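Local coordinates for protein phosphoserine phosphatase (Thermococcus onnurineus, PDB 4AP9) that probably hydrolyses the phosphate ester of L-phosphoserine in a magnesium-dependent reaction, the last step of serine biosynthesis, at residues G95-L100 and G116-A121; V78-E83 and E110-L115; A84-E89 and E191-I196; V11-I16 and V99-S104. One frame throughout, in Å; residues are numbered along the deposited sequence.

From the N terminus, strand 11-15 is the first of the strands joined here. Contact 4 sets it beside 99-104 and closes a long, mostly helical excursion. Before that loop is complete, 78-83 has passed, and contact 2 later ties it to 110-115, so contacts 2 and 4 cross. Contact 3 joins 84-89 to 191-196 near the C terminus, crossing both. Contact 1, between 95-100 and 116-121, is nested inside the loop of contact 3. It crosses contact 2 and shares Val99 and Leu100 with contact 4. Contacts 1 and 4 join three neighbouring strands of the central sheet. Contact 2 ties the lead-in to helix 82-93 to the loop after strand 97-102, and contact 3 pairs that helix with helix 189-197.

Contact 1 (G95-L100 and G116-A121); sequences GFKVVL and GDEFMA
Val98 O is gripped by two successive backbone donors, Asp117 N at 2.8 Å and Glu118 N at 3.1 Å. The second is the straighter bond, and Glu118 N lies in the carbonyl plane. This is where parallel strand 118-121 joins strand 97-100 in the central sheet of the haloacid dehalogenase fold. The two strand axes differ by 18°. The pairing continues from Leu100 N to Glu118 O and from Met120 N to Leu100 O.

Asp117 extends the ladder with its side chain. With CG beside its own backbone N (chi1 -64°), the carboxylate is on the side of Val98. Asp117 OD2 accepts from Val98 N at 2.9 Å through its anti lone pair, in an almost straight bond. A water donates to the same OD2 and to Phe96 O. Asp117 OD1 forms a salt bridge with Arg92, so both carboxylate oxygens have partners.

Gly116 runs close to the first strand, and a CB there would crowd Leu100 CG and Val98 O. On the face carrying Val99 and Glu118, Val99 CG2 lies 4.1 Å from Glu118 CB, and the two side chains point the same way. Glu118 OE2 has two cationic partners. One is Arg147 of the second subunit. The other, within this chain, is Lys97 NZ at 2.6 Å, with the ammonium nearly along the C-O axis of OE2.

Contact 2 (V78-E83 and E110-L115); sequences VNVSPE and EPFKEL
Val78 and Pro111 cross at about a right angle, while Val80 and Leu115 meet tip to tip. Phe112 lies between these two meetings. The contact is apolar packing of a connecting segment against the loop after strand 97-102.

Val78 CG1 is anti to its backbone N (chi1 177°). The methyl comes 3.7 Å from Pro111 CG and 3.4 Å from Phe112 CE2. One branch therefore touches both the proline ring and the phenylalanine ring, and it reaches the latter obliquely. Pro111 CG also lies 3.3 Å from Val78 O, so the proline packs on backbone as well as side chain.

Val80 divides its two methyls between different partners. CG2 approaches Pro111 O at 3.3 Å and lies 4.0 Å from Phe112 CD1, again oblique to the ring. CG1 points at Leu115 CD2, 4.0 Å away. That same leucine methyl sits at the edge of the Phe112 ring, in its plane. Between the two valines, Asn79 contributes backbone, with its O 4.0 Å from Phe112 CZ.

The segment 78-83 brings the chain back into the core domain from the four helices between residues 25 and 73, consistent with the cap of this family. Ser81 then N-caps helix 82-93, with its OG taking Ala84 N. Leu115 leans on Val88 of that helix. Phe112 and Leu115 both pack on Leu100 of strand 97-102, and Phe112 also touches Phe119 of strand 118-127.

Contact 3 (A84-E89 and E191-I196); sequences ARELVE and ELVDFI
Leu87 and Val193 bury the most surface here, and their CA atoms are the nearest pair across the contact, 5.2 Å apart. They join helix 82-93 to the C-terminal helix 189-197. In the contact region the two helices run in nearly the same direction, 22° apart, with axes 9.4 Å from each other.

Leu87 uses three parts of its side chain. CB touches Val193 CG2 at 4.0 Å. Beyond it, CG lies anti to the backbone N (chi1 174°), and the two methyls go to different partners. CD2 meets Leu192 CD2 at 3.6 Å. CD1 meets Ile196 CG1 at 3.8 Å. A single leucine thus packs against three residues of the other helix.

Val193 likewise splits its branches. While CG2 takes Leu87, CG1 lies 3.8 Å from Glu86 CD. The extended glutamate crosses Val193 at about a right angle, and its carboxylate group lies next to the methyl. The charge itself is met elsewhere: Glu86 OE2 forms a salt bridge with Lys197, one turn beyond Val193 on the same helix. An alanine at Glu86 would probably leave Lys197 without this carboxylate partner and uncover Val193 CG1.

Leu192 also rests on Val186, Ile173 and Val175. Two helices side by side, packed on parallel strands, fit the Rossmann-like core of the haloacid dehalogenase fold. The chemistry between them is graded. Leu87, Leu192 and Ile196 form a buried apolar side. Glu86 lines the partly exposed side, its CG and CD against Val193 and its OE2 paired with Lys197.

Contact 4 (V11-I16 and V99-S104); sequences VAVIDI and VLISGS
Ile16 packs its side chain on Ile101 O, Leu100 and Ser102 of the neighbouring strand. Its CB is 3.7 Å from Ile101 O. CG1, set anti to its own carbonyl carbon (chi1 -65°), comes nearer to the same oxygen, at 3.4 Å. At the tip, CD1 reaches Leu100 CB at 4.1 Å and Ser102 CB at 4.2 Å. CG2 turns to the Phe112 ring. An alanine in place of Ile16 would probably leave Leu100 CB and Ser102 CB without this cover and open a gap beside Phe112.

The backbone of Ile16 holds the same carbonyl: its N donates to Ile101 O at 2.9 Å. This is the last rung of a parallel ladder that runs from Val99 N to Ala12 O, Ile14 N to Val99 O and Ile101 N to Ile14 O. On the face of Val13 and Ile101, Val13 CG1 touches Ile101 CD1 at 3.5 Å. On the other face, Ile14 CD1 lies beside Leu100 CD2.

Beyond the ladder, one water donates to Asp15 OD1 and accepts from Ser102 OG. Ser102 OG also takes Ser104 N, an ST turn. Asp15 OD2 pairs with Lys141, and a bound pyridinium propanesulfonate lies about 6 Å from the Asp15 side chain. Asp15 and Ser102 lie toward the C-terminal side of neighbouring parallel strands, where haloacid dehalogenase phosphatases typically carry their first and second sequence motifs.

Contact 1 (G95-L100 and G116-A121)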
loop_
_atom_site.group_PDB
_atom_site.type_symbol
_atom_site.label_atom_id
_atom_site.label_comp_id
_atom_site.label_asym_id
_atom_site.label_seq_id
_atom_site.Cartn_x
_atom_site.Cartn_y
_atom_site.Cartn_z
ATOM N N GLY A 95 29.723 7.694 -4.881
ATOM C CA GLY A 95 28.917 6.503 -4.668
ATOM C C GLY A 95 27.504 6.546 -5.221
ATOM O O GLY A 95 26.642 5.797 -4.776
ATOM N N PHE A 96 27.264 7.427 -6.183
ATOM C CA PHE A 96 25.957 7.528 -6.818
ATOM C C PHE A 96 25.931 6.762 -8.127
ATOM O O PHE A 96 26.946 6.673 -8.822
ATOM C CB PHE A 96 25.616 8.997 -7.108
ATOM C CG PHE A 96 25.345 9.808 -5.877
ATOM C CD1 PHE A 96 26.380 10.396 -5.181
ATOM C CD2 PHE A 96 24.051 9.989 -5.425
ATOM C CE1 PHE A 96 26.137 11.146 -4.046
ATOM C CE2 PHE A 96 23.796 10.736 -4.289
ATOM C CZ PHE A 96 24.844 11.319 -3.597
ATOM N N LYS A 97 24.774 6.211 -8.462
ATOM C CA LYS A 97 24.480 5.867 -9.847
ATOM C C LYS A 97 23.889 7.131 -10.487
ATOM O O LYS A 97 23.024 7.775 -9.896
ATOM C CB LYS A 97 23.479 4.726 -9.900
ATOM C CG LYS A 97 22.912 4.465 -11.266
ATOM C CD LYS A 97 22.094 3.198 -11.236
ATOM C CE LYS A 97 20.642 3.480 -11.437
ATOM N NZ LYS A 97 19.951 2.239 -11.900
ATOM N N VAL A 98 24.360 7.489 -11.677
ATOM C CA VAL A 98 23.968 8.754 -12.318
ATOM C C VAL A 98 22.959 8.572 -13.452
ATOM O O VAL A 98 23.208 7.826 -14.401
ATOM C CB VAL A 98 25.210 9.474 -12.876
ATOM C CG1 VAL A 98 24.825 10.798 -13.537
ATOM C CG2 VAL A 98 26.222 9.696 -11.761
ATOM N N VAL A 99 21.823 9.261 -13.352
ATOM C CA VAL A 99 20.762 9.153 -14.344
ATOM C C VAL A 99 20.531 10.525 -14.926
ATOM O O VAL A 99 20.242 11.481 -14.197
ATOM C CB VAL A 99 19.441 8.613 -13.739
ATOM C CG1 VAL A 99 18.377 8.530 -14.807
ATOM C CG2 VAL A 99 19.665 7.233 -13.111
ATOM N N LEU A 100 20.682 10.635 -16.239
ATOM C CA LEU A 100 20.495 11.915 -16.907
ATOM C C LEU A 100 19.133 11.900 -17.569
ATOM O O LEU A 100 18.792 10.947 -18.264
ATOM C CB LEU A 100 21.591 12.130 -17.958
ATOM C CG LEU A 100 23.051 12.071 -17.509
ATOM C CD1 LEU A 100 23.952 12.581 -18.620
ATOM C CD2 LEU A 100 23.302 12.864 -16.241
ATOM N N GLY A 116 26.178 9.373 -18.417
ATOM C CA GLY A 116 25.689 8.808 -17.175
ATOM C C GLY A 116 25.601 7.296 -17.216
ATOM O O GLY A 116 26.033 6.656 -18.177
ATOM N N ASP A 117 25.065 6.726 -16.145
ATOM C CA ASP A 117 24.813 5.297 -16.070
ATOM C C ASP A 117 23.510 4.927 -16.772
ATOM O O ASP A 117 23.390 3.843 -17.350
ATOM C CB ASP A 117 24.818 4.861 -14.605
ATOM C CG ASP A 117 26.180 5.068 -13.952
ATOM O OD1 ASP A 117 27.181 4.593 -14.530
ATOM O OD2 ASP A 117 26.266 5.732 -12.896
ATOM N N GLU A 118 22.527 5.825 -16.705
ATOM C CA GLU A 118 21.298 5.694 -17.476
ATOM C C GLU A 118 20.942 7.037 -18.123
ATOM O O GLU A 118 21.300 8.106 -17.621
ATOM C CB GLU A 118 20.125 5.210 -16.612
ATOM C CG GLU A 118 20.321 3.824 -16.013
ATOM C CD GLU A 118 19.033 3.238 -15.456
ATOM O OE1 GLU A 118 17.996 3.297 -16.141
ATOM O OE2 GLU A 118 19.056 2.698 -14.330
ATOM N N PHE A 119 20.235 6.977 -19.235
ATOM C CA PHE A 119 19.869 8.184 -19.973
ATOM C C PHE A 119 18.422 8.049 -20.419
ATOM O O PHE A 119 18.026 7.003 -20.932
ATOM C CB PHE A 119 20.807 8.321 -21.183
ATOM C CG PHE A 119 20.468 9.459 -22.125
ATOM C CD1 PHE A 119 20.790 10.769 -21.805
ATOM C CD2 PHE A 119 19.870 9.208 -23.352
ATOM C CE1 PHE A 119 20.493 11.817 -22.691
ATOM C CE2 PHE A 119 19.573 10.246 -24.237
ATOM C CZ PHE A 119 19.884 11.552 -23.899
HETATM N N MSE A 120 17.623 9.097 -20.231
HETATM C CA MSE A 120 16.240 9.086 -20.701
HETATM C C MSE A 120 15.765 10.456 -21.162
HETATM O O MSE A 120 15.850 11.432 -20.419
HETATM C CB MSE A 120 15.284 8.621 -19.603
HETATM C CG MSE A 120 13.806 8.887 -19.925
HETATM SE SE MSE A 120 13.111 7.674 -21.289
HETATM C CE MSE A 120 14.008 6.122 -20.612
ATOM N N ALA A 121 15.229 10.511 -22.376
ATOM C CA ALA A 121 14.538 11.708 -22.848
ATOM C C ALA A 121 13.445 11.301 -23.826
ATOM O O ALA A 121 13.250 10.115 -24.106
ATOM C CB ALA A 121 15.516 12.679 -23.520
HETATM O O HOH W 1 27.647 4.478 -10.609
#

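Contact 2 (V78-E83 and E110-L115)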
loop_
_atom_site.group_PDB
_atom_site.type_symbol
_atom_site.label_atom_id
_atom_site.label_comp_id
_atom_site.label_asym_id
_atom_site.label_seq_id
_atom_site.Cartn_x
_atom_site.Cartn_y
_atom_site.Cartn_z
ATOM N N VAL A 78 25.224 21.344 -28.646
ATOM C CA VAL A 78 25.185 20.571 -27.417
ATOM C C VAL A 78 26.533 19.907 -27.224
ATOM O O VAL A 78 26.944 19.088 -28.041
ATOM C CB VAL A 78 24.108 19.471 -27.505
ATOM C CG1 VAL A 78 24.105 18.617 -26.247
ATOM C CG2 VAL A 78 22.739 20.092 -27.777
ATOM N N ASN A 79 27.229 20.255 -26.149
ATOM C CA ASN A 79 28.552 19.688 -25.907
ATOM C C ASN A 79 28.738 19.329 -24.439
ATOM O O ASN A 79 28.251 20.035 -23.566
ATOM C CB ASN A 79 29.639 20.666 -26.373
ATOM C CG ASN A 79 29.385 21.193 -27.793
ATOM O OD1 ASN A 79 29.618 20.490 -28.784
ATOM N ND2 ASN A 79 28.903 22.437 -27.893
ATOM N N VAL A 80 29.417 18.216 -24.174
ATOM C CA VAL A 80 29.765 17.843 -22.803
ATOM C C VAL A 80 30.980 18.638 -22.354
ATOM O O VAL A 80 32.101 18.353 -22.767
ATOM C CB VAL A 80 30.096 16.355 -22.708
ATOM C CG1 VAL A 80 30.453 15.976 -21.280
ATOM C CG2 VAL A 80 28.930 15.534 -23.229
ATOM N N SER A 81 30.754 19.637 -21.506
ATOM C CA SER A 81 31.837 20.489 -21.019
ATOM C C SER A 81 32.696 19.759 -19.994
ATOM O O SER A 81 32.282 18.746 -19.429
ATOM C CB SER A 81 31.264 21.757 -20.392
ATOM O OG SER A 81 30.590 21.451 -19.180
ATOM N N PRO A 82 33.917 20.260 -19.764
ATOM C CA PRO A 82 34.771 19.666 -18.737
ATOM C C PRO A 82 34.055 19.645 -17.382
ATOM O O PRO A 82 34.126 18.653 -16.661
ATOM C CB PRO A 82 35.962 20.621 -18.698
ATOM C CG PRO A 82 36.046 21.142 -20.113
ATOM C CD PRO A 82 34.609 21.327 -20.512
ATOM N N GLU A 83 33.365 20.732 -17.056
ATOM C CA GLU A 83 32.622 20.818 -15.802
ATOM C C GLU A 83 31.493 19.784 -15.728
ATOM O O GLU A 83 31.321 19.133 -14.698
ATOM C CB GLU A 83 32.068 22.233 -15.614
ATOM C CG GLU A 83 33.138 23.340 -15.527
ATOM C CD GLU A 83 33.823 23.671 -16.874
ATOM O OE1 GLU A 83 33.297 23.309 -17.953
ATOM O OE2 GLU A 83 34.900 24.321 -16.850
ATOM N N GLU A 110 22.117 13.753 -27.827
ATOM C CA GLU A 110 22.983 12.608 -28.058
ATOM C C GLU A 110 24.376 12.696 -27.394
ATOM O O GLU A 110 24.901 11.686 -26.910
ATOM C CB GLU A 110 23.080 12.360 -29.564
ATOM C CG GLU A 110 23.814 11.101 -29.933
ATOM C CD GLU A 110 25.299 11.320 -30.040
ATOM O OE1 GLU A 110 25.728 12.499 -30.019
ATOM O OE2 GLU A 110 26.038 10.314 -30.136
ATOM N N PRO A 111 24.980 13.896 -27.356
ATOM C CA PRO A 111 26.297 13.948 -26.703
ATOM C C PRO A 111 26.305 13.452 -25.241
ATOM O O PRO A 111 27.346 13.018 -24.749
ATOM C CB PRO A 111 26.673 15.442 -26.787
ATOM C CG PRO A 111 25.937 15.950 -27.985
ATOM C CD PRO A 111 24.633 15.169 -28.019
ATOM N N PHE A 112 25.156 13.496 -24.569
ATOM C CA PHE A 112 25.059 13.082 -23.172
ATOM C C PHE A 112 24.645 11.617 -23.017
ATOM O O PHE A 112 24.540 11.116 -21.904
ATOM C CB PHE A 112 24.034 13.951 -22.445
ATOM C CG PHE A 112 24.440 15.381 -22.306
ATOM C CD1 PHE A 112 25.384 15.752 -21.364
ATOM C CD2 PHE A 112 23.873 16.363 -23.105
ATOM C CE1 PHE A 112 25.756 17.072 -21.225
ATOM C CE2 PHE A 112 24.251 17.679 -22.972
ATOM C CZ PHE A 112 25.192 18.032 -22.022
ATOM N N LYS A 113 24.408 10.941 -24.139
ATOM C CA LYS A 113 23.773 9.621 -24.138
ATOM C C LYS A 113 24.539 8.582 -23.310
ATOM O O LYS A 113 23.941 7.701 -22.698
ATOM C CB LYS A 113 23.639 9.143 -25.585
ATOM C CG LYS A 113 22.817 7.889 -25.814
ATOM C CD LYS A 113 22.924 7.514 -27.288
ATOM C CE LYS A 113 21.791 6.609 -27.754
ATOM N NZ LYS A 113 21.730 6.526 -29.252
ATOM N N GLU A 114 25.864 8.675 -23.307
ATOM C CA GLU A 114 26.683 7.673 -22.628
ATOM C C GLU A 114 27.427 8.235 -21.426
ATOM O O GLU A 114 28.271 7.550 -20.829
ATOM C CB GLU A 114 27.690 7.063 -23.601
ATOM C CG GLU A 114 27.073 6.499 -24.863
ATOM C CD GLU A 114 26.241 5.263 -24.601
ATOM O OE1 GLU A 114 26.291 4.728 -23.468
ATOM O OE2 GLU A 114 25.529 4.827 -25.530
ATOM N N LEU A 115 27.118 9.475 -21.065
ATOM C CA LEU A 115 27.853 10.133 -19.998
ATOM C C LEU A 115 27.476 9.552 -18.639
ATOM O O LEU A 115 28.339 9.286 -17.811
ATOM C CB LEU A 115 27.608 11.641 -20.020
ATOM C CG LEU A 115 28.344 12.414 -18.927
ATOM C CD1 LEU A 115 29.856 12.257 -19.069
ATOM C CD2 LEU A 115 27.973 13.878 -18.978
#

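Contact 3 (A84-E89 and E191-I196)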
loop_
_atom_site.group_PDB
_atom_site.type_symbol
_atom_site.label_atom_id
_atom_site.label_comp_id
_atom_site.label_asym_id
_atom_site.label_seq_id
_atom_site.Cartn_x
_atom_site.Cartn_y
_atom_site.Cartn_z
ATOM N N ALA A 84 30.725 19.632 -16.808
ATOM C CA ALA A 84 29.633 18.659 -16.817
ATOM C C ALA A 84 30.211 17.268 -16.632
ATOM O O ALA A 84 29.665 16.433 -15.909
ATOM C CB ALA A 84 28.822 18.740 -18.117
ATOM N N ARG A 85 31.339 17.014 -17.272
ATOM C CA ARG A 85 31.943 15.702 -17.144
ATOM C C ARG A 85 32.466 15.486 -15.717
ATOM O O ARG A 85 32.369 14.386 -15.163
ATOM C CB ARG A 85 33.044 15.494 -18.185
ATOM C CG ARG A 85 33.570 14.074 -18.193
ATOM C CD ARG A 85 34.571 13.851 -19.303
ATOM N NE ARG A 85 33.990 14.052 -20.628
ATOM C CZ ARG A 85 33.332 13.114 -21.302
ATOM N NH1 ARG A 85 33.147 11.912 -20.764
ATOM N NH2 ARG A 85 32.850 13.379 -22.510
ATOM N N GLU A 86 33.004 16.539 -15.114
ATOM C CA GLU A 86 33.518 16.424 -13.757
ATOM C C GLU A 86 32.374 16.148 -12.781
ATOM O O GLU A 86 32.517 15.341 -11.858
ATOM C CB GLU A 86 34.281 17.690 -13.354
ATOM C CG GLU A 86 34.938 17.583 -11.979
ATOM C CD GLU A 86 35.777 18.799 -11.630
ATOM O OE1 GLU A 86 35.713 19.812 -12.366
ATOM O OE2 GLU A 86 36.499 18.733 -10.613
ATOM N N LEU A 87 31.236 16.808 -12.982
ATOM C CA LEU A 87 30.093 16.559 -12.105
ATOM C C LEU A 87 29.780 15.071 -12.090
ATOM O O LEU A 87 29.729 14.440 -11.032
ATOM C CB LEU A 87 28.849 17.338 -12.543
ATOM C CG LEU A 87 27.560 17.015 -11.759
ATOM C CD1 LEU A 87 27.757 17.246 -10.285
ATOM C CD2 LEU A 87 26.363 17.833 -12.254
ATOM N N VAL A 88 29.585 14.506 -13.274
ATOM C CA VAL A 88 29.173 13.115 -13.379
ATOM C C VAL A 88 30.220 12.154 -12.840
ATOM O O VAL A 88 29.896 11.199 -12.143
ATOM C CB VAL A 88 28.805 12.754 -14.831
ATOM C CG1 VAL A 88 28.622 11.248 -14.985
ATOM C CG2 VAL A 88 27.542 13.511 -15.253
ATOM N N GLU A 89 31.487 12.405 -13.143
ATOM C CA GLU A 89 32.543 11.526 -12.635
ATOM C C GLU A 89 32.676 11.596 -11.102
ATOM O O GLU A 89 32.942 10.580 -10.442
ATOM C CB GLU A 89 33.877 11.826 -13.321
ATOM C CG GLU A 89 33.872 11.466 -14.796
ATOM C CD GLU A 89 35.171 11.802 -15.505
ATOM O OE1 GLU A 89 36.043 12.473 -14.907
ATOM O OE2 GLU A 89 35.309 11.395 -16.675
ATOM N N GLU A 191 29.507 25.771 -8.900
ATOM C CA GLU A 191 29.134 25.651 -7.500
ATOM C C GLU A 191 28.596 24.247 -7.209
ATOM O O GLU A 191 28.862 23.678 -6.144
ATOM C CB GLU A 191 28.087 26.715 -7.168
ATOM C CG GLU A 191 27.887 26.986 -5.689
ATOM C CD GLU A 191 27.164 28.303 -5.449
ATOM O OE1 GLU A 191 27.710 29.353 -5.843
ATOM O OE2 GLU A 191 26.056 28.289 -4.871
ATOM N N LEU A 192 27.847 23.683 -8.155
ATOM C CA LEU A 192 27.280 22.349 -7.963
ATOM C C LEU A 192 28.388 21.311 -7.892
ATOM O O LEU A 192 28.366 20.430 -7.035
ATOM C CB LEU A 192 26.298 21.991 -9.083
ATOM C CG LEU A 192 25.611 20.629 -8.969
ATOM C CD1 LEU A 192 24.772 20.543 -7.696
ATOM C CD2 LEU A 192 24.748 20.354 -10.198
ATOM N N VAL A 193 29.355 21.411 -8.796
ATOM C CA VAL A 193 30.504 20.516 -8.775
ATOM C C VAL A 193 31.220 20.609 -7.419
ATOM O O VAL A 193 31.562 19.599 -6.812
ATOM C CB VAL A 193 31.482 20.843 -9.916
ATOM C CG1 VAL A 193 32.760 20.067 -9.759
ATOM C CG2 VAL A 193 30.832 20.528 -11.264
ATOM N N ASP A 194 31.423 21.834 -6.948
ATOM C CA ASP A 194 32.096 22.056 -5.669
ATOM C C ASP A 194 31.332 21.429 -4.518
ATOM O O ASP A 194 31.926 20.855 -3.606
ATOM C CB ASP A 194 32.289 23.547 -5.414
ATOM C CG ASP A 194 33.394 24.137 -6.262
ATOM O OD1 ASP A 194 34.218 23.356 -6.792
ATOM O OD2 ASP A 194 33.437 25.379 -6.399
ATOM N N PHE A 195 30.010 21.537 -4.567
ATOM C CA PHE A 195 29.173 20.920 -3.556
ATOM C C PHE A 195 29.335 19.399 -3.551
ATOM O O PHE A 195 29.542 18.779 -2.512
ATOM C CB PHE A 195 27.705 21.303 -3.767
ATOM C CG PHE A 195 26.782 20.716 -2.739
ATOM C CD1 PHE A 195 26.529 21.386 -1.554
ATOM C CD2 PHE A 195 26.183 19.485 -2.948
ATOM C CE1 PHE A 195 25.691 20.837 -0.604
ATOM C CE2 PHE A 195 25.341 18.934 -1.999
ATOM C CZ PHE A 195 25.094 19.612 -0.834
ATOM N N ILE A 196 29.235 18.786 -4.720
ATOM C CA ILE A 196 29.370 17.345 -4.794
ATOM C C ILE A 196 30.768 16.903 -4.374
ATOM O O ILE A 196 30.931 15.847 -3.764
ATOM C CB ILE A 196 29.035 16.821 -6.200
ATOM C CG1 ILE A 196 27.584 17.151 -6.539
ATOM C CG2 ILE A 196 29.279 15.324 -6.283
ATOM C CD1 ILE A 196 26.582 16.648 -5.517
#

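Contact 4 (V11-I16 and V99-S104)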
loop_
_atom_site.group_PDB
_atom_site.type_symbol
_atom_site.label_atom_id
_atom_site.label_comp_id
_atom_site.label_asym_id
_atom_site.label_seq_id
_atom_site.Cartn_x
_atom_site.Cartn_y
_atom_site.Cartn_z
ATOM N N VAL A 11 20.671 7.143 -6.127
ATOM C CA VAL A 11 20.570 7.614 -7.490
ATOM C C VAL A 11 20.714 9.122 -7.536
ATOM O O VAL A 11 20.080 9.838 -6.768
ATOM C CB VAL A 11 19.244 7.174 -8.116
ATOM C CG1 VAL A 11 19.091 7.750 -9.511
ATOM C CG2 VAL A 11 19.182 5.653 -8.135
ATOM N N ALA A 12 21.607 9.582 -8.399
ATOM C CA ALA A 12 21.764 11.003 -8.675
ATOM C C ALA A 12 21.097 11.272 -10.017
ATOM O O ALA A 12 21.599 10.837 -11.060
ATOM C CB ALA A 12 23.235 11.358 -8.739
ATOM N N VAL A 13 19.952 11.953 -9.995
ATOM C CA VAL A 13 19.232 12.298 -11.228
ATOM C C VAL A 13 19.578 13.732 -11.591
ATOM O O VAL A 13 19.446 14.638 -10.755
ATOM C CB VAL A 13 17.703 12.184 -11.056
ATOM C CG1 VAL A 13 16.964 12.562 -12.346
ATOM C CG2 VAL A 13 17.318 10.768 -10.635
ATOM N N ILE A 14 20.041 13.928 -12.825
ATOM C CA ILE A 14 20.292 15.268 -13.333
ATOM C C ILE A 14 19.368 15.604 -14.497
ATOM O O ILE A 14 19.386 14.923 -15.528
ATOM C CB ILE A 14 21.762 15.436 -13.813
ATOM C CG1 ILE A 14 22.746 15.081 -12.694
ATOM C CG2 ILE A 14 21.993 16.866 -14.317
ATOM C CD1 ILE A 14 24.154 14.912 -13.179
ATOM N N ASP A 15 18.559 16.651 -14.329
ATOM C CA ASP A 15 17.789 17.210 -15.435
ATOM C C ASP A 15 18.766 18.046 -16.253
ATOM O O ASP A 15 19.276 19.048 -15.760
ATOM C CB ASP A 15 16.639 18.064 -14.903
ATOM C CG ASP A 15 15.660 18.479 -15.986
ATOM O OD1 ASP A 15 15.568 17.773 -17.008
ATOM O OD2 ASP A 15 14.979 19.517 -15.816
ATOM N N ILE A 16 19.041 17.609 -17.483
ATOM C CA ILE A 16 20.137 18.129 -18.301
ATOM C C ILE A 16 20.065 19.633 -18.558
ATOM O O ILE A 16 21.045 20.349 -18.366
ATOM C CB ILE A 16 20.201 17.377 -19.649
ATOM C CG1 ILE A 16 20.556 15.915 -19.397
ATOM C CG2 ILE A 16 21.241 18.002 -20.580
ATOM C CD1 ILE A 16 20.429 15.033 -20.628
ATOM N N VAL A 99 21.823 9.261 -13.352
ATOM C CA VAL A 99 20.762 9.153 -14.344
ATOM C C VAL A 99 20.531 10.525 -14.926
ATOM O O VAL A 99 20.242 11.481 -14.197
ATOM C CB VAL A 99 19.441 8.613 -13.739
ATOM C CG1 VAL A 99 18.377 8.530 -14.807
ATOM C CG2 VAL A 99 19.665 7.233 -13.111
ATOM N N LEU A 100 20.682 10.635 -16.239
ATOM C CA LEU A 100 20.495 11.915 -16.907
ATOM C C LEU A 100 19.133 11.900 -17.569
ATOM O O LEU A 100 18.792 10.947 -18.264
ATOM C CB LEU A 100 21.591 12.130 -17.958
ATOM C CG LEU A 100 23.051 12.071 -17.509
ATOM C CD1 LEU A 100 23.952 12.581 -18.620
ATOM C CD2 LEU A 100 23.302 12.864 -16.241
ATOM N N ILE A 101 18.340 12.945 -17.354
ATOM C CA ILE A 101 17.017 12.985 -17.951
ATOM C C ILE A 101 16.769 14.315 -18.633
ATOM O O ILE A 101 17.423 15.316 -18.326
ATOM C CB ILE A 101 15.896 12.722 -16.906
ATOM C CG1 ILE A 101 15.828 13.825 -15.843
ATOM C CG2 ILE A 101 16.121 11.393 -16.200
ATOM C CD1 ILE A 101 14.691 13.614 -14.854
ATOM N N SER A 102 15.847 14.307 -19.583
ATOM C CA SER A 102 15.371 15.546 -20.181
ATOM C C SER A 102 14.008 15.324 -20.822
ATOM O O SER A 102 13.696 14.209 -21.259
ATOM C CB SER A 102 16.361 16.045 -21.246
ATOM O OG SER A 102 15.889 17.246 -21.867
ATOM N N GLY A 103 13.212 16.384 -20.896
ATOM C CA GLY A 103 11.962 16.354 -21.644
ATOM C C GLY A 103 12.159 16.722 -23.110
ATOM O O GLY A 103 11.207 16.702 -23.899
ATOM N N SER A 104 13.395 17.070 -23.465
ATOM C CA SER A 104 13.743 17.343 -24.853
ATOM C C SER A 104 14.157 16.045 -25.544
ATOM O O SER A 104 14.085 14.960 -24.947
ATOM C CB SER A 104 14.972 18.257 -24.957
ATOM O OG SER A 104 15.119 18.765 -26.287
HETATM O O HOH W 2 16.469 18.715 -19.402
#